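Local coordinates for nitrosopumilus output domain-containing protein (Pyrococcus horikoshii, PDB 2P9X) that is of unknown function but binds zinc ions and forms a small all-helical domain of the NitrOD5 family, at residues 7-18 with 68-77; 42-50 with 86-94. One frame throughout, in Å; residues are numbered along the deposited sequence.

Both contacts join helices of one small all-helical domain, and their centres lie about 13 Å apart. Contact 1 pairs helix 3-19 with helix 59-76. Contact 2 pairs helix 41-44 and the start of helix 46-57 with helix 86-97. Along the chain the segments alternate, 7-18, 42-50, 68-77 and then 86-94, and the two pairings interlock. They also touch each other. L73 of contact 1 packs on L89 and I93 of helix 86-97, I12 on A42 and L8 on V90. All four segments therefore share one apolar core, which ties the early, middle and late parts of the chain together.

Contact 1 of 2, residues 7-18 with 68-77; sequences ILTKTIILALRE and VIISKLKGRL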
loop_
_atom_site.group_PDB
_atom_site.type_symbol
_atom_site.label_atom_id
_atom_site.label_comp_id
_atom_site.label_asym_id
_atom_site.label_seq_id
_atom_site.Cartn_x
_atom_site.Cartn_y
_atom_site.Cartn_z
ATOM N N ILE A 7 5.203 -18.855 20.433
ATOM C CA ILE A 7 6.322 -17.929 20.295
ATOM C C ILE A 7 6.288 -17.138 18.990
ATOM O O ILE A 7 6.544 -15.929 18.980
ATOM C CB ILE A 7 7.667 -18.668 20.404
ATOM C CG1 ILE A 7 7.805 -19.272 21.803
ATOM C CG2 ILE A 7 8.811 -17.706 20.145
ATOM C CD1 ILE A 7 8.985 -20.220 21.946
ATOM N N LEU A 8 5.969 -17.798 17.885
ATOM C CA LEU A 8 5.927 -17.072 16.618
ATOM C C LEU A 8 4.784 -16.063 16.606
ATOM O O LEU A 8 4.969 -14.913 16.220
ATOM C CB LEU A 8 5.771 -18.031 15.436
ATOM C CG LEU A 8 5.666 -17.330 14.075
ATOM C CD1 LEU A 8 6.870 -16.425 13.870
ATOM C CD2 LEU A 8 5.579 -18.362 12.962
ATOM N N THR A 9 3.604 -16.492 17.036
ATOM C CA THR A 9 2.446 -15.608 17.040
ATOM C C THR A 9 2.654 -14.391 17.928
ATOM O O THR A 9 2.391 -13.267 17.507
ATOM C CB THR A 9 1.170 -16.371 17.474
ATOM O OG1 THR A 9 0.951 -17.463 16.571
ATOM C CG2 THR A 9 -0.052 -15.446 17.432
ATOM N N LYS A 10 3.147 -14.599 19.142
ATOM C CA LYS A 10 3.372 -13.473 20.044
ATOM C C LYS A 10 4.435 -12.525 19.503
ATOM O O LYS A 10 4.299 -11.306 19.605
ATOM C CB LYS A 10 3.784 -13.959 21.434
ATOM C CG LYS A 10 3.862 -12.845 22.471
ATOM C CD LYS A 10 2.515 -12.138 22.612
ATOM C CE LYS A 10 2.578 -10.989 23.611
ATOM N NZ LYS A 10 1.701 -11.231 24.792
ATOM N N THR A 11 5.497 -13.081 18.927
ATOM C CA THR A 11 6.564 -12.250 18.383
ATOM C C THR A 11 6.010 -11.361 17.279
ATOM O O THR A 11 6.352 -10.183 17.194
ATOM C CB THR A 11 7.706 -13.097 17.812
ATOM O OG1 THR A 11 8.240 -13.927 18.847
ATOM C CG2 THR A 11 8.820 -12.201 17.272
ATOM N N ILE A 12 5.155 -11.926 16.431
ATOM C CA ILE A 12 4.566 -11.147 15.350
ATOM C C ILE A 12 3.662 -10.055 15.913
ATOM O O ILE A 12 3.726 -8.904 15.487
ATOM C CB ILE A 12 3.742 -12.037 14.393
ATOM C CG1 ILE A 12 4.675 -13.004 13.663
ATOM C CG2 ILE A 12 3.000 -11.161 13.380
ATOM C CD1 ILE A 12 3.964 -13.925 12.684
ATOM N N ILE A 13 2.828 -10.416 16.878
ATOM C CA ILE A 13 1.932 -9.448 17.488
ATOM C C ILE A 13 2.714 -8.275 18.084
ATOM O O ILE A 13 2.323 -7.120 17.921
ATOM C CB ILE A 13 1.064 -10.128 18.567
ATOM C CG1 ILE A 13 0.012 -11.008 17.882
ATOM C CG2 ILE A 13 0.417 -9.084 19.448
ATOM C CD1 ILE A 13 -0.628 -12.027 18.798
ATOM N N LEU A 14 3.820 -8.561 18.766
ATOM C CA LEU A 14 4.617 -7.479 19.349
ATOM C C LEU A 14 5.228 -6.617 18.243
ATOM O O LEU A 14 5.329 -5.399 18.382
ATOM C CB LEU A 14 5.719 -8.041 20.256
ATOM C CG LEU A 14 5.238 -8.749 21.525
ATOM C CD1 LEU A 14 6.433 -9.327 22.263
ATOM C CD2 LEU A 14 4.478 -7.777 22.417
ATOM N N ALA A 15 5.619 -7.246 17.137
ATOM C CA ALA A 15 6.195 -6.499 16.020
ATOM C C ALA A 15 5.148 -5.542 15.445
ATOM O O ALA A 15 5.449 -4.388 15.142
ATOM C CB ALA A 15 6.693 -7.454 14.937
ATOM N N LEU A 16 3.912 -6.014 15.304
ATOM C CA LEU A 16 2.863 -5.160 14.755
ATOM C C LEU A 16 2.611 -3.969 15.673
ATOM O O LEU A 16 2.419 -2.849 15.205
ATOM C CB LEU A 16 1.564 -5.952 14.563
ATOM C CG LEU A 16 1.638 -7.216 13.698
ATOM C CD1 LEU A 16 0.253 -7.847 13.636
ATOM C CD2 LEU A 16 2.149 -6.887 12.299
ATOM N N ARG A 17 2.626 -4.207 16.980
ATOM C CA ARG A 17 2.398 -3.133 17.941
ATOM C C ARG A 17 3.545 -2.125 17.910
ATOM O O ARG A 17 3.343 -0.936 18.170
ATOM C CB ARG A 17 2.221 -3.718 19.345
ATOM C CG ARG A 17 0.892 -4.452 19.485
ATOM C CD ARG A 17 0.734 -5.156 20.825
ATOM N NE ARG A 17 -0.539 -5.866 20.872
ATOM C CZ ARG A 17 -0.820 -6.847 21.724
ATOM N NH1 ARG A 17 0.085 -7.237 22.615
ATOM N NH2 ARG A 17 -1.999 -7.453 21.670
ATOM N N GLU A 18 4.743 -2.604 17.583
ATOM C CA GLU A 18 5.914 -1.737 17.495
ATOM C C GLU A 18 5.828 -0.846 16.260
ATOM O O GLU A 18 6.249 0.308 16.284
ATOM C CB GLU A 18 7.194 -2.569 17.421
ATOM C CG GLU A 18 8.458 -1.723 17.435
ATOM C CD GLU A 18 9.722 -2.551 17.420
ATOM O OE1 GLU A 18 9.653 -3.752 17.757
ATOM O OE2 GLU A 18 10.789 -1.994 17.081
ATOM N N VAL A 68 11.065 -8.101 8.914
ATOM C CA VAL A 68 10.965 -7.669 10.296
ATOM C C VAL A 68 10.626 -8.844 11.218
ATOM O O VAL A 68 11.215 -8.982 12.289
ATOM C CB VAL A 68 9.913 -6.551 10.444
ATOM C CG1 VAL A 68 9.620 -6.298 11.907
ATOM C CG2 VAL A 68 10.430 -5.271 9.788
ATOM N N ILE A 69 9.703 -9.706 10.799
ATOM C CA ILE A 69 9.334 -10.854 11.622
ATOM C C ILE A 69 10.526 -11.783 11.834
ATOM O O ILE A 69 10.785 -12.233 12.952
ATOM C CB ILE A 69 8.175 -11.666 10.986
ATOM C CG1 ILE A 69 6.886 -10.842 11.021
ATOM C CG2 ILE A 69 7.987 -12.990 11.734
ATOM C CD1 ILE A 69 5.744 -11.456 10.222
ATOM N N ILE A 70 11.251 -12.077 10.762
ATOM C CA ILE A 70 12.405 -12.969 10.859
ATOM C C ILE A 70 13.450 -12.396 11.806
ATOM O O ILE A 70 14.001 -13.110 12.648
ATOM C CB ILE A 70 13.030 -13.212 9.468
ATOM C CG1 ILE A 70 12.024 -13.954 8.581
ATOM C CG2 ILE A 70 14.313 -14.034 9.602
ATOM C CD1 ILE A 70 12.477 -14.138 7.141
ATOM N N SER A 71 13.705 -11.098 11.678
ATOM C CA SER A 71 14.681 -10.420 12.523
ATOM C C SER A 71 14.285 -10.471 13.998
ATOM O O SER A 71 15.127 -10.707 14.869
ATOM C CB SER A 71 14.832 -8.961 12.082
ATOM O OG SER A 71 15.477 -8.876 10.824
ATOM N N LYS A 72 13.004 -10.251 14.279
ATOM C CA LYS A 72 12.522 -10.271 15.656
ATOM C C LYS A 72 12.550 -11.666 16.263
ATOM O O LYS A 72 12.807 -11.823 17.457
ATOM C CB LYS A 72 11.095 -9.722 15.733
ATOM C CG LYS A 72 10.985 -8.223 15.541
ATOM C CD LYS A 72 11.822 -7.463 16.552
ATOM C CE LYS A 72 11.840 -5.976 16.227
ATOM N NZ LYS A 72 12.266 -5.161 17.397
ATOM N N LEU A 73 12.273 -12.681 15.452
ATOM C CA LEU A 73 12.280 -14.041 15.971
ATOM C C LEU A 73 13.700 -14.501 16.294
ATOM O O LEU A 73 13.951 -15.262 17.219
ATOM C CB LEU A 73 11.656 -14.960 14.920
ATOM C CG LEU A 73 11.161 -16.276 15.521
ATOM C CD1 LEU A 73 10.126 -16.063 16.629
ATOM C CD2 LEU A 73 10.501 -17.187 14.487
ATOM N N LYS A 74 14.646 -14.036 15.457
ATOM C CA LYS A 74 16.043 -14.343 15.722
ATOM C C LYS A 74 16.500 -13.733 17.049
ATOM O O LYS A 74 17.283 -14.302 17.799
ATOM C CB LYS A 74 16.878 -13.794 14.564
ATOM C CG LYS A 74 16.876 -14.741 13.361
ATOM C CD LYS A 74 17.574 -14.143 12.138
ATOM C CE LYS A 74 17.365 -14.992 10.879
ATOM N NZ LYS A 74 18.177 -14.461 9.784
ATOM N N GLY A 75 16.000 -12.511 17.316
ATOM C CA GLY A 75 16.313 -11.864 18.584
ATOM C C GLY A 75 15.618 -12.560 19.757
ATOM O O GLY A 75 16.045 -12.483 20.901
ATOM N N ARG A 76 14.521 -13.247 19.454
ATOM C CA ARG A 76 13.770 -13.964 20.481
ATOM C C ARG A 76 14.362 -15.350 20.789
ATOM O O ARG A 76 14.363 -15.813 21.921
ATOM C CB ARG A 76 12.328 -14.119 19.996
ATOM C CG ARG A 76 11.320 -14.155 21.143
ATOM C CD ARG A 76 11.726 -15.158 22.225
ATOM N NE ARG A 76 10.554 -15.608 22.982
ATOM C CZ ARG A 76 10.728 -16.666 23.797
ATOM N NH1 ARG A 76 11.915 -17.238 23.895
ATOM N NH2 ARG A 76 9.697 -17.134 24.512
ATOM N N LEU A 77 14.832 -16.032 19.722
ATOM C CA LEU A 77 15.212 -17.447 19.839
ATOM C C LEU A 77 16.723 -17.634 19.781
ATOM O O LEU A 77 17.397 -18.040 20.724
ATOM C CB LEU A 77 14.614 -18.185 18.641
ATOM C CG LEU A 77 13.164 -18.585 18.868
ATOM C CD1 LEU A 77 12.661 -19.536 17.785
ATOM C CD2 LEU A 77 12.940 -19.301 20.199
#
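Helices 7-18 and 68-76 pass at an axis distance of 9.5 Å, with 120° between their N-to-C directions, and the CA atoms of I12 and I69 come within 6.1 Å. The I12 and I69 side chains cross at a slant, where CG1 of I12 lies 3.8 Å from CG2 of I69 and the two CD1 methyls also touch. L8 reaches in with one branch. Its CG stands anti to the backbone N (chi1 178°), and its CD1 packs 3.8 Å from CD2 of L73 and a little farther from CG2 of I69. T11 splits its two branches between neighbours: CG2 rests 3.7 Å from CB of K72, while OG1 faces CD1 of L73. That hydroxyl donates to I7 O at 2.6 Å. The T11 backbone N bonds the same carbonyl from the opposite face of its plane, so two donors grip one oxygen.

The contact joins the first helix of this all-helical domain, 3-19, to helix 59-76. A15 meets V68 and K72 with its CB alone. I7 lies over one face of the R76 guanidinium, and its CG2 is 3.9 Å from NE of R76.

At the other end K72 closes the contact by a salt bridge. Its chain bends at chi2 (-57°), and NZ meets the syn lone pair of E18 OE1 at 3.0 Å. E18 is a zinc ligand in a crystal structure of this protein, although no zinc is bound to it in this chain. The backbone O of E18 accepts from R63 of a second subunit.

Contact 2 of 2, residues 42-50 with 86-94; sequences AYDDPQKFK and LEELVSEIR
This is a roughly antiparallel helix-helix contact, with L86 as a knob in a hole formed by A42, P46, F49 and K50. It packs helix 86-97 against the junction of helices 41-44 and 46-57. Segments 46-50 and 86-94 run at 147° to each other. The L86 branch turns away from its own backbone N and brings CD2 to within 3.5 Å of CD2 of F49. CG of L86 also rests 3.8 Å from CB of P46. P46 bridges one turn of the partner helix, because its CG meets CG2 of V90 as well, again at 3.8 Å. CG1 of V90 approaches the Y43 ring obliquely, 4.3 Å from CD2 of Y43.

Polar groups border this core. R94 NH1 gives a weak, bent hydrogen bond to Y43 OH at 3.0 Å (N-H...O angle 127°), with the ring and guanidinium planes 59° apart. Both residues have stronger partners in E99. K50 lies across E87, and its NZ forms a long salt bridge of 3.6 Å with OE1 of E87. The main partner of the K50 amine is E66. D45 caps helix 46-57, with OD1 accepting from K48 N.

Around this pairing, L86 packs on I69 of helix 59-76, Y43 on L8 of helix 3-19, and F49 on L31 of helix 23-35.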
loop_
_atom_site.group_PDB
_atom_site.type_symbol
_atom_site.label_atom_id
_atom_site.label_comp_id
_atom_site.label_asym_id
_atom_site.label_seq_id
_atom_site.Cartn_x
_atom_site.Cartn_y
_atom_site.Cartn_z
ATOM N N ALA A 42 0.127 -17.310 10.501
ATOM C CA ALA A 42 1.533 -17.217 10.113
ATOM C C ALA A 42 2.237 -18.541 10.384
ATOM O O ALA A 42 3.092 -18.968 9.612
ATOM C CB ALA A 42 2.216 -16.086 10.868
ATOM N N TYR A 43 1.865 -19.189 11.480
ATOM C CA TYR A 43 2.450 -20.479 11.833
ATOM C C TYR A 43 1.733 -21.628 11.131
ATOM O O TYR A 43 2.376 -22.533 10.593
ATOM C CB TYR A 43 2.391 -20.696 13.350
ATOM C CG TYR A 43 2.914 -22.050 13.794
ATOM C CD1 TYR A 43 2.103 -23.185 13.746
ATOM C CD2 TYR A 43 4.222 -22.195 14.245
ATOM C CE1 TYR A 43 2.585 -24.433 14.141
ATOM C CE2 TYR A 43 4.715 -23.437 14.643
ATOM C CZ TYR A 43 3.892 -24.548 14.589
ATOM O OH TYR A 43 4.374 -25.779 14.989
ATOM N N ASP A 44 0.404 -21.594 11.137
ATOM C CA ASP A 44 -0.384 -22.663 10.519
ATOM C C ASP A 44 -0.212 -22.807 9.014
ATOM O O ASP A 44 -0.216 -23.926 8.488
ATOM C CB ASP A 44 -1.872 -22.481 10.831
ATOM C CG ASP A 44 -2.158 -22.485 12.314
ATOM O OD1 ASP A 44 -1.369 -23.091 13.074
ATOM O OD2 ASP A 44 -3.184 -21.897 12.717
ATOM N N ASP A 45 -0.079 -21.684 8.319
ATOM C CA ASP A 45 0.086 -21.697 6.872
ATOM C C ASP A 45 0.819 -20.422 6.475
ATOM O O ASP A 45 0.210 -19.474 5.977
ATOM C CB ASP A 45 -1.283 -21.748 6.186
ATOM C CG ASP A 45 -1.190 -22.166 4.728
ATOM O OD1 ASP A 45 -0.151 -21.893 4.091
ATOM O OD2 ASP A 45 -2.168 -22.757 4.219
ATOM N N PRO A 46 2.144 -20.382 6.690
ATOM C CA PRO A 46 2.952 -19.206 6.350
ATOM C C PRO A 46 2.781 -18.672 4.932
ATOM O O PRO A 46 2.739 -17.457 4.726
ATOM C CB PRO A 46 4.387 -19.658 6.657
ATOM C CG PRO A 46 4.365 -21.160 6.721
ATOM C CD PRO A 46 2.988 -21.461 7.236
ATOM N N GLN A 47 2.671 -19.564 3.953
ATOM C CA GLN A 47 2.494 -19.119 2.577
ATOM C C GLN A 47 1.178 -18.350 2.421
ATOM O O GLN A 47 1.136 -17.309 1.762
ATOM C CB GLN A 47 2.523 -20.314 1.612
ATOM C CG GLN A 47 2.193 -19.934 0.171
ATOM C CD GLN A 47 2.369 -21.083 -0.810
ATOM O OE1 GLN A 47 1.935 -20.998 -1.960
ATOM N NE2 GLN A 47 3.016 -22.156 -0.367
ATOM N N LYS A 48 0.111 -18.856 3.031
ATOM C CA LYS A 48 -1.191 -18.198 2.945
ATOM C C LYS A 48 -1.156 -16.859 3.683
ATOM O O LYS A 48 -1.757 -15.879 3.242
ATOM C CB LYS A 48 -2.281 -19.095 3.534
ATOM C CG LYS A 48 -3.694 -18.563 3.343
ATOM C CD LYS A 48 -4.745 -19.603 3.703
ATOM C CE LYS A 48 -4.653 -20.819 2.791
ATOM N NZ LYS A 48 -4.810 -20.455 1.354
ATOM N N PHE A 49 -0.445 -16.821 4.806
ATOM C CA PHE A 49 -0.333 -15.594 5.586
ATOM C C PHE A 49 0.398 -14.545 4.744
ATOM O O PHE A 49 -0.028 -13.388 4.663
ATOM C CB PHE A 49 0.428 -15.872 6.896
ATOM C CG PHE A 49 0.718 -14.639 7.712
ATOM C CD1 PHE A 49 -0.218 -14.158 8.623
ATOM C CD2 PHE A 49 1.920 -13.956 7.567
ATOM C CE1 PHE A 49 0.038 -13.011 9.376
ATOM C CE2 PHE A 49 2.192 -12.805 8.319
ATOM C CZ PHE A 49 1.247 -12.335 9.223
ATOM N N LYS A 50 1.493 -14.951 4.104
ATOM C CA LYS A 50 2.253 -14.030 3.270
ATOM C C LYS A 50 1.383 -13.510 2.132
ATOM O O LYS A 50 1.385 -12.316 1.831
ATOM C CB LYS A 50 3.496 -14.725 2.709
ATOM C CG LYS A 50 4.650 -14.750 3.697
ATOM C CD LYS A 50 5.847 -15.532 3.162
ATOM C CE LYS A 50 6.076 -15.283 1.683
ATOM N NZ LYS A 50 7.526 -15.308 1.332
ATOM N N LEU A 86 9.373 -16.692 5.638
ATOM C CA LEU A 86 8.521 -17.100 6.744
ATOM C C LEU A 86 8.327 -18.621 6.742
ATOM O O LEU A 86 8.255 -19.238 7.805
ATOM C CB LEU A 86 7.166 -16.387 6.660
ATOM C CG LEU A 86 6.210 -16.569 7.840
ATOM C CD1 LEU A 86 6.825 -15.983 9.109
ATOM C CD2 LEU A 86 4.897 -15.875 7.527
ATOM N N GLU A 87 8.249 -19.222 5.552
ATOM C CA GLU A 87 8.074 -20.671 5.448
ATOM C C GLU A 87 9.263 -21.388 6.067
ATOM O O GLU A 87 9.095 -22.354 6.818
ATOM C CB GLU A 87 7.924 -21.112 3.987
ATOM C CG GLU A 87 6.615 -20.700 3.355
ATOM C CD GLU A 87 6.724 -19.403 2.583
ATOM O OE1 GLU A 87 7.534 -18.536 2.972
ATOM O OE2 GLU A 87 5.988 -19.253 1.588
ATOM N N GLU A 88 10.465 -20.920 5.747
ATOM C CA GLU A 88 11.672 -21.520 6.303
ATOM C C GLU A 88 11.726 -21.273 7.805
ATOM O O GLU A 88 12.210 -22.115 8.565
ATOM C CB GLU A 88 12.921 -20.926 5.652
ATOM C CG GLU A 88 13.111 -21.322 4.203
ATOM C CD GLU A 88 14.330 -20.671 3.574
ATOM O OE1 GLU A 88 15.035 -19.905 4.268
ATOM O OE2 GLU A 88 14.578 -20.928 2.378
ATOM N N LEU A 89 11.228 -20.113 8.234
ATOM C CA LEU A 89 11.233 -19.760 9.651
ATOM C C LEU A 89 10.353 -20.714 10.455
ATOM O O LEU A 89 10.734 -21.158 11.542
ATOM C CB LEU A 89 10.743 -18.320 9.843
ATOM C CG LEU A 89 10.805 -17.766 11.270
ATOM C CD1 LEU A 89 12.261 -17.605 11.701
ATOM C CD2 LEU A 89 10.073 -16.430 11.341
ATOM N N VAL A 90 9.174 -21.022 9.925
ATOM C CA VAL A 90 8.255 -21.929 10.599
ATOM C C VAL A 90 8.860 -23.328 10.619
ATOM O O VAL A 90 8.758 -24.045 11.615
ATOM C CB VAL A 90 6.882 -21.958 9.885
ATOM C CG1 VAL A 90 6.008 -23.064 10.458
ATOM C CG2 VAL A 90 6.194 -20.602 10.058
ATOM N N SER A 91 9.492 -23.708 9.515
ATOM C CA SER A 91 10.120 -25.021 9.423
ATOM C C SER A 91 11.221 -25.149 10.465
ATOM O O SER A 91 11.344 -26.180 11.124
ATOM C CB SER A 91 10.698 -25.239 8.024
ATOM O OG SER A 91 9.659 -25.373 7.072
ATOM N N GLU A 92 12.019 -24.096 10.611
ATOM C CA GLU A 92 13.105 -24.100 11.579
ATOM C C GLU A 92 12.580 -24.142 13.007
ATOM O O GLU A 92 13.127 -24.849 13.857
ATOM C CB GLU A 92 14.002 -22.876 11.373
ATOM C CG GLU A 92 14.232 -22.558 9.898
ATOM C CD GLU A 92 15.688 -22.292 9.565
ATOM O OE1 GLU A 92 16.561 -22.623 10.395
ATOM O OE2 GLU A 92 15.959 -21.767 8.462
ATOM N N ILE A 93 11.516 -23.392 13.277
ATOM C CA ILE A 93 10.930 -23.384 14.615
ATOM C C ILE A 93 10.403 -24.776 14.962
ATOM O O ILE A 93 10.564 -25.248 16.089
ATOM C CB ILE A 93 9.769 -22.377 14.715
ATOM C CG1 ILE A 93 10.309 -20.949 14.627
ATOM C CG2 ILE A 93 9.016 -22.583 16.028
ATOM C CD1 ILE A 93 9.211 -19.894 14.599
ATOM N N ARG A 94 9.766 -25.432 13.998
ATOM C CA ARG A 94 9.236 -26.769 14.227
ATOM C C ARG A 94 10.373 -27.756 14.493
ATOM O O ARG A 94 10.217 -28.695 15.271
ATOM C CB ARG A 94 8.396 -27.222 13.030
ATOM C CG ARG A 94 7.078 -26.460 12.894
ATOM C CD ARG A 94 6.349 -26.819 11.609
ATOM N NE ARG A 94 5.966 -28.227 11.552
ATOM C CZ ARG A 94 4.934 -28.753 12.202
ATOM N NH1 ARG A 94 4.165 -27.990 12.969
ATOM N NH2 ARG A 94 4.667 -30.046 12.080
#